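Local coordinates for putative polyketide cyclase (Acidithiobacillus ferrooxidans, PDB 3F9S), which probably acts as a polyketide cyclase of the SnoaL-like family, with an NTF2-like fold, at residues Phe67-Phe72 with Trp90-Lys95; Lys106-Ser111 with Leu133-Gln138. One frame throughout, in Å; residues are numbered along the deposited sequence.

Contact 1: residues Phe67-Phe72 with Trp90-Lys95; sequences FPDQCF and WTATHK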
# COMPACT_ATOMS: atom_id res chain seq x y z
N PHE A 67 0.27 -17.69 9.01
CA PHE A 67 -0.68 -17.14 9.97
C PHE A 67 -2.03 -17.75 9.63
O PHE A 67 -2.84 -17.09 8.97
CB PHE A 67 -0.70 -15.63 9.81
CG PHE A 67 0.59 -14.98 10.17
CD1 PHE A 67 0.89 -14.69 11.49
CD2 PHE A 67 1.52 -14.67 9.18
CE1 PHE A 67 2.10 -14.08 11.83
CE2 PHE A 67 2.73 -14.05 9.51
CZ PHE A 67 3.02 -13.75 10.84
N PRO A 68 -2.26 -19.00 10.06
CA PRO A 68 -3.47 -19.73 9.67
C PRO A 68 -4.81 -19.16 10.08
O PRO A 68 -5.79 -19.45 9.40
CB PRO A 68 -3.24 -21.14 10.21
CG PRO A 68 -2.25 -21.00 11.28
CD PRO A 68 -1.40 -19.82 10.94
N ASP A 69 -4.86 -18.35 11.13
CA ASP A 69 -6.13 -17.72 11.54
C ASP A 69 -6.22 -16.27 11.06
O ASP A 69 -7.07 -15.52 11.56
CB ASP A 69 -6.31 -17.81 13.05
CG ASP A 69 -5.42 -16.87 13.83
OD1 ASP A 69 -4.52 -16.20 13.27
OD2 ASP A 69 -5.66 -16.78 15.05
N GLN A 70 -5.37 -15.88 10.11
CA GLN A 70 -5.37 -14.51 9.62
C GLN A 70 -6.72 -14.10 9.07
O GLN A 70 -7.43 -14.90 8.48
CB GLN A 70 -4.29 -14.27 8.57
CG GLN A 70 -4.48 -14.98 7.25
CD GLN A 70 -3.27 -14.85 6.36
OE1 GLN A 70 -3.20 -13.93 5.55
NE2 GLN A 70 -2.28 -15.70 6.56
N CYS A 71 -7.05 -12.82 9.27
CA CYS A 71 -8.33 -12.31 8.85
C CYS A 71 -8.10 -10.93 8.28
O CYS A 71 -7.44 -10.12 8.91
CB CYS A 71 -9.30 -12.23 10.02
SG CYS A 71 -10.96 -11.88 9.42
N PHE A 72 -8.61 -10.71 7.08
CA PHE A 72 -8.55 -9.42 6.40
C PHE A 72 -9.85 -8.70 6.69
O PHE A 72 -10.92 -9.30 6.67
CB PHE A 72 -8.40 -9.60 4.91
CG PHE A 72 -7.06 -10.11 4.52
CD1 PHE A 72 -6.75 -11.46 4.69
CD2 PHE A 72 -6.10 -9.25 4.02
CE1 PHE A 72 -5.49 -11.94 4.34
CE2 PHE A 72 -4.85 -9.71 3.66
CZ PHE A 72 -4.54 -11.06 3.80
N TRP A 90 -5.55 -6.25 8.99
CA TRP A 90 -5.31 -7.66 9.05
C TRP A 90 -4.91 -8.00 10.45
O TRP A 90 -4.24 -7.20 11.11
CB TRP A 90 -4.16 -7.91 8.11
CG TRP A 90 -3.66 -9.26 7.97
CD1 TRP A 90 -4.04 -10.16 7.04
CD2 TRP A 90 -2.60 -9.87 8.71
NE1 TRP A 90 -3.30 -11.29 7.14
CE2 TRP A 90 -2.40 -11.15 8.16
CE3 TRP A 90 -1.77 -9.44 9.76
CZ2 TRP A 90 -1.42 -12.01 8.63
CZ3 TRP A 90 -0.81 -10.30 10.23
CH2 TRP A 90 -0.65 -11.58 9.69
N THR A 91 -5.40 -9.14 10.92
CA THR A 91 -5.07 -9.60 12.23
C THR A 91 -4.80 -11.08 12.10
O THR A 91 -5.40 -11.74 11.26
CB THR A 91 -6.22 -9.37 13.21
OG1 THR A 91 -7.38 -10.08 12.75
CG2 THR A 91 -6.55 -7.87 13.31
N ALA A 92 -3.87 -11.56 12.90
CA ALA A 92 -3.53 -12.98 12.94
C ALA A 92 -2.84 -13.22 14.26
O ALA A 92 -2.30 -12.29 14.85
CB ALA A 92 -2.61 -13.32 11.80
N THR A 93 -2.93 -14.45 14.75
CA THR A 93 -2.29 -14.87 15.98
C THR A 93 -0.92 -15.37 15.58
O THR A 93 -0.80 -16.07 14.57
CB THR A 93 -3.05 -16.03 16.63
OG1 THR A 93 -4.42 -15.65 16.80
CG2 THR A 93 -2.47 -16.38 17.97
N HIS A 94 0.10 -15.03 16.36
CA HIS A 94 1.46 -15.48 16.10
C HIS A 94 1.58 -16.85 16.77
O HIS A 94 2.15 -16.97 17.86
CB HIS A 94 2.47 -14.45 16.64
CG HIS A 94 3.90 -14.84 16.44
ND1 HIS A 94 4.89 -14.47 17.33
CD2 HIS A 94 4.50 -15.59 15.49
CE1 HIS A 94 6.05 -14.96 16.91
NE2 HIS A 94 5.84 -15.64 15.80
N LYS A 95 1.03 -17.87 16.11
CA LYS A 95 1.00 -19.25 16.65
C LYS A 95 1.77 -20.32 15.86
O LYS A 95 1.87 -21.46 16.31
CB LYS A 95 -0.44 -19.68 16.93
CG LYS A 95 -1.35 -19.80 15.72
CD LYS A 95 -2.75 -20.16 16.19
CE LYS A 95 -3.64 -20.54 15.03
NZ LYS A 95 -3.68 -19.47 14.01
O HOH W 1 -7.35 -13.22 12.96
O HOH W 2 -2.28 -17.20 12.80
O HOH W 3 -8.70 -8.30 10.61

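Contact 2: residues Lys106-Ser111 with Leu133-Gln138; sequences KQIKMS and LGVYQQ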
# COMPACT_ATOMS: atom_id res chain seq x y z
N LYS A 106 0.50 -14.12 20.41
CA LYS A 106 0.04 -12.73 20.47
C LYS A 106 -0.59 -12.34 19.14
O LYS A 106 -0.27 -12.91 18.10
CB LYS A 106 1.21 -11.78 20.76
N GLN A 107 -1.48 -11.34 19.19
CA GLN A 107 -2.11 -10.79 17.99
C GLN A 107 -1.13 -9.93 17.21
O GLN A 107 -0.47 -9.06 17.78
CB GLN A 107 -3.36 -9.96 18.33
CG GLN A 107 -4.65 -10.76 18.38
CD GLN A 107 -5.41 -10.73 17.07
OE1 GLN A 107 -5.84 -9.66 16.63
NE2 GLN A 107 -5.60 -11.90 16.45
N ILE A 108 -1.01 -10.21 15.92
CA ILE A 108 -0.19 -9.42 15.00
C ILE A 108 -1.21 -8.64 14.17
O ILE A 108 -2.20 -9.21 13.72
CB ILE A 108 0.69 -10.30 14.09
CG1 ILE A 108 1.65 -11.16 14.91
CG2 ILE A 108 1.49 -9.44 13.11
CD1 ILE A 108 2.64 -10.39 15.78
N LYS A 109 -0.94 -7.35 13.99
CA LYS A 109 -1.80 -6.47 13.21
C LYS A 109 -1.02 -5.90 12.04
O LYS A 109 0.15 -5.57 12.16
CB LYS A 109 -2.34 -5.33 14.06
CG LYS A 109 -3.32 -5.81 15.11
CD LYS A 109 -4.22 -4.66 15.58
CE LYS A 109 -5.45 -5.17 16.33
NZ LYS A 109 -6.56 -4.16 16.34
N MSE A 110 -1.68 -5.80 10.90
CA MSE A 110 -1.04 -5.27 9.71
C MSE A 110 -2.12 -4.55 8.93
O MSE A 110 -3.30 -4.72 9.19
CB MSE A 110 -0.45 -6.41 8.87
CG MSE A 110 0.29 -5.94 7.64
SE MSE A 110 1.18 -7.34 6.81
CE MSE A 110 -0.11 -8.16 6.00
N SER A 111 -1.69 -3.69 8.02
CA SER A 111 -2.60 -3.02 7.10
C SER A 111 -1.98 -3.08 5.76
O SER A 111 -0.78 -3.29 5.62
CB SER A 111 -2.87 -1.57 7.50
OG SER A 111 -1.66 -0.86 7.62
N LEU A 133 6.87 -3.78 7.92
CA LEU A 133 7.75 -3.27 8.96
C LEU A 133 7.03 -3.31 10.32
O LEU A 133 7.64 -3.69 11.32
CB LEU A 133 8.27 -1.87 8.66
CG LEU A 133 9.26 -1.33 9.70
CD1 LEU A 133 10.49 -2.28 9.84
CD2 LEU A 133 9.69 0.06 9.34
N GLY A 134 5.76 -2.93 10.33
CA GLY A 134 4.89 -3.00 11.50
C GLY A 134 4.87 -4.40 12.08
O GLY A 134 5.13 -4.58 13.26
N VAL A 135 4.63 -5.40 11.23
CA VAL A 135 4.65 -6.81 11.69
C VAL A 135 6.03 -7.17 12.25
O VAL A 135 6.12 -7.71 13.35
CB VAL A 135 4.25 -7.79 10.55
CG1 VAL A 135 4.32 -9.25 10.99
CG2 VAL A 135 2.85 -7.49 10.10
N TYR A 136 7.08 -6.85 11.50
CA TYR A 136 8.49 -7.09 11.87
C TYR A 136 8.76 -6.51 13.26
O TYR A 136 9.27 -7.21 14.13
CB TYR A 136 9.37 -6.46 10.77
CG TYR A 136 10.87 -6.52 10.95
CD1 TYR A 136 11.53 -5.59 11.76
CD2 TYR A 136 11.64 -7.43 10.22
CE1 TYR A 136 12.92 -5.61 11.89
CE2 TYR A 136 13.03 -7.45 10.34
CZ TYR A 136 13.66 -6.54 11.17
OH TYR A 136 15.03 -6.59 11.30
N GLN A 137 8.35 -5.26 13.47
CA GLN A 137 8.47 -4.58 14.77
C GLN A 137 7.69 -5.25 15.90
O GLN A 137 8.20 -5.39 17.02
CB GLN A 137 7.99 -3.13 14.65
CG GLN A 137 8.95 -2.23 13.87
CD GLN A 137 8.36 -0.86 13.60
OE1 GLN A 137 7.17 -0.63 13.76
NE2 GLN A 137 9.21 0.07 13.19
N GLN A 138 6.44 -5.63 15.61
CA GLN A 138 5.59 -6.33 16.58
C GLN A 138 6.16 -7.68 17.00
O GLN A 138 6.07 -8.05 18.17
CB GLN A 138 4.18 -6.53 16.04
CG GLN A 138 3.37 -5.26 15.86
CD GLN A 138 2.15 -5.55 15.02
OE1 GLN A 138 1.37 -6.44 15.35
NE2 GLN A 138 1.99 -4.83 13.93

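Contact 1: residues Phe67-Phe72 with Trp90-Lys95
Asp-69 holds Thr-93, the two side chains crossing at about a right angle. OD1 takes the backbone N of Thr-93 on its syn lone pair at 2.8 Å, almost straight at 174°, while OD2 lies improbably close to OG1, leaving that bond's length doubtful. Lys-95 adds a salt bridge, NZ lying 3.5 Å from Asp-69 OD1, and a water joins OD1 to Thr-93 O. Trp-90 NE1 donates to Gln-70 OE1 at 3.1 Å, with the oxygen in the indole plane but the nitrogen well above the amide plane. At the amide's other end NE2 donates to Phe-67 O, which also receives Gln-70 N from the opposite face in a type I turn. Beyond it, Cys-71 and Thr-91 form an antiparallel hydrogen-bonded pair. Trp-90 CG is anti to the backbone N (chi1 179°); the indole edge meets two phenylalanine faces, T-shaped. CD1 sits over the centre of the Phe-72 ring, 3.4 Å from CZ, and CH2 lies over the face of Phe-67, offset toward its rim, 3.7 Å from CG. Ala-92 CB packs on Phe-67 CB. Carboxylate, threonine and lysine thus pin the turn leading into strand 71-80, while the buried indole N-H is satisfied inside an aromatic cluster.

Contact 2: residues Lys106-Ser111 with Leu133-Gln138
Gln-138 reaches from helix 132-142 to the backbone of strand 107-118 and sets its amide against Lys-109. OE1 accepts Lys-109 N at 2.8 Å, on a lone pair and nearly straight at 172°; NE2 returns a bond to Lys-109 O at 2.7 Å, in that carbonyl's plane and close to its own amide plane. The chain runs extended beyond CG (chi2 166°), which carries CD out toward the strand. A weak bond from NE2 to Gly-134 O ties the amide back to its own helix. One turn earlier, Val-135 divides its methyls between two strand residues: CG1 meets Ile-108 CG2 at 3.5 Å, the two side chains crossing at about a right angle, and CG2 touches Met-110, a selenomethionine, at CB (3.7 Å) and SE. Ile-108 CG2 also lies beside Gln-138 OE1, 3.7 Å away. An alanine in place of Gln-138 would probably leave Lys-109 N and O without this pair of partners and open a gap beside Ile-108. Helix and strand run nearly antiparallel, at 162°, and the glutamine amide pairs with the strand much as the N-H and C=O of one residue in an adjacent antiparallel strand would, holding the helix against strand 107-118.

From the N terminus, the chain leaves helix 53-66, makes its turn and enters strand 71-80; contact 1 closes the hairpin this strand forms with strand 83-93, at the hairpin's open end. The chain then loops round into strand 107-118, continues through strand 122-130 and reaches helix 132-142, where contact 2 closes a second, separate loop. The two loops follow in series and neither nest nor cross. They meet because strands 83-93 and 107-118 are neighbours in the sheet: Ala-92 O lies 2.7 Å from Ile-108 N and His-94 N 2.8 Å from Lys-106 O, both probable hydrogen bonds. Together they tie the outer strand 71-80, through the sheet, to the C-terminal helix.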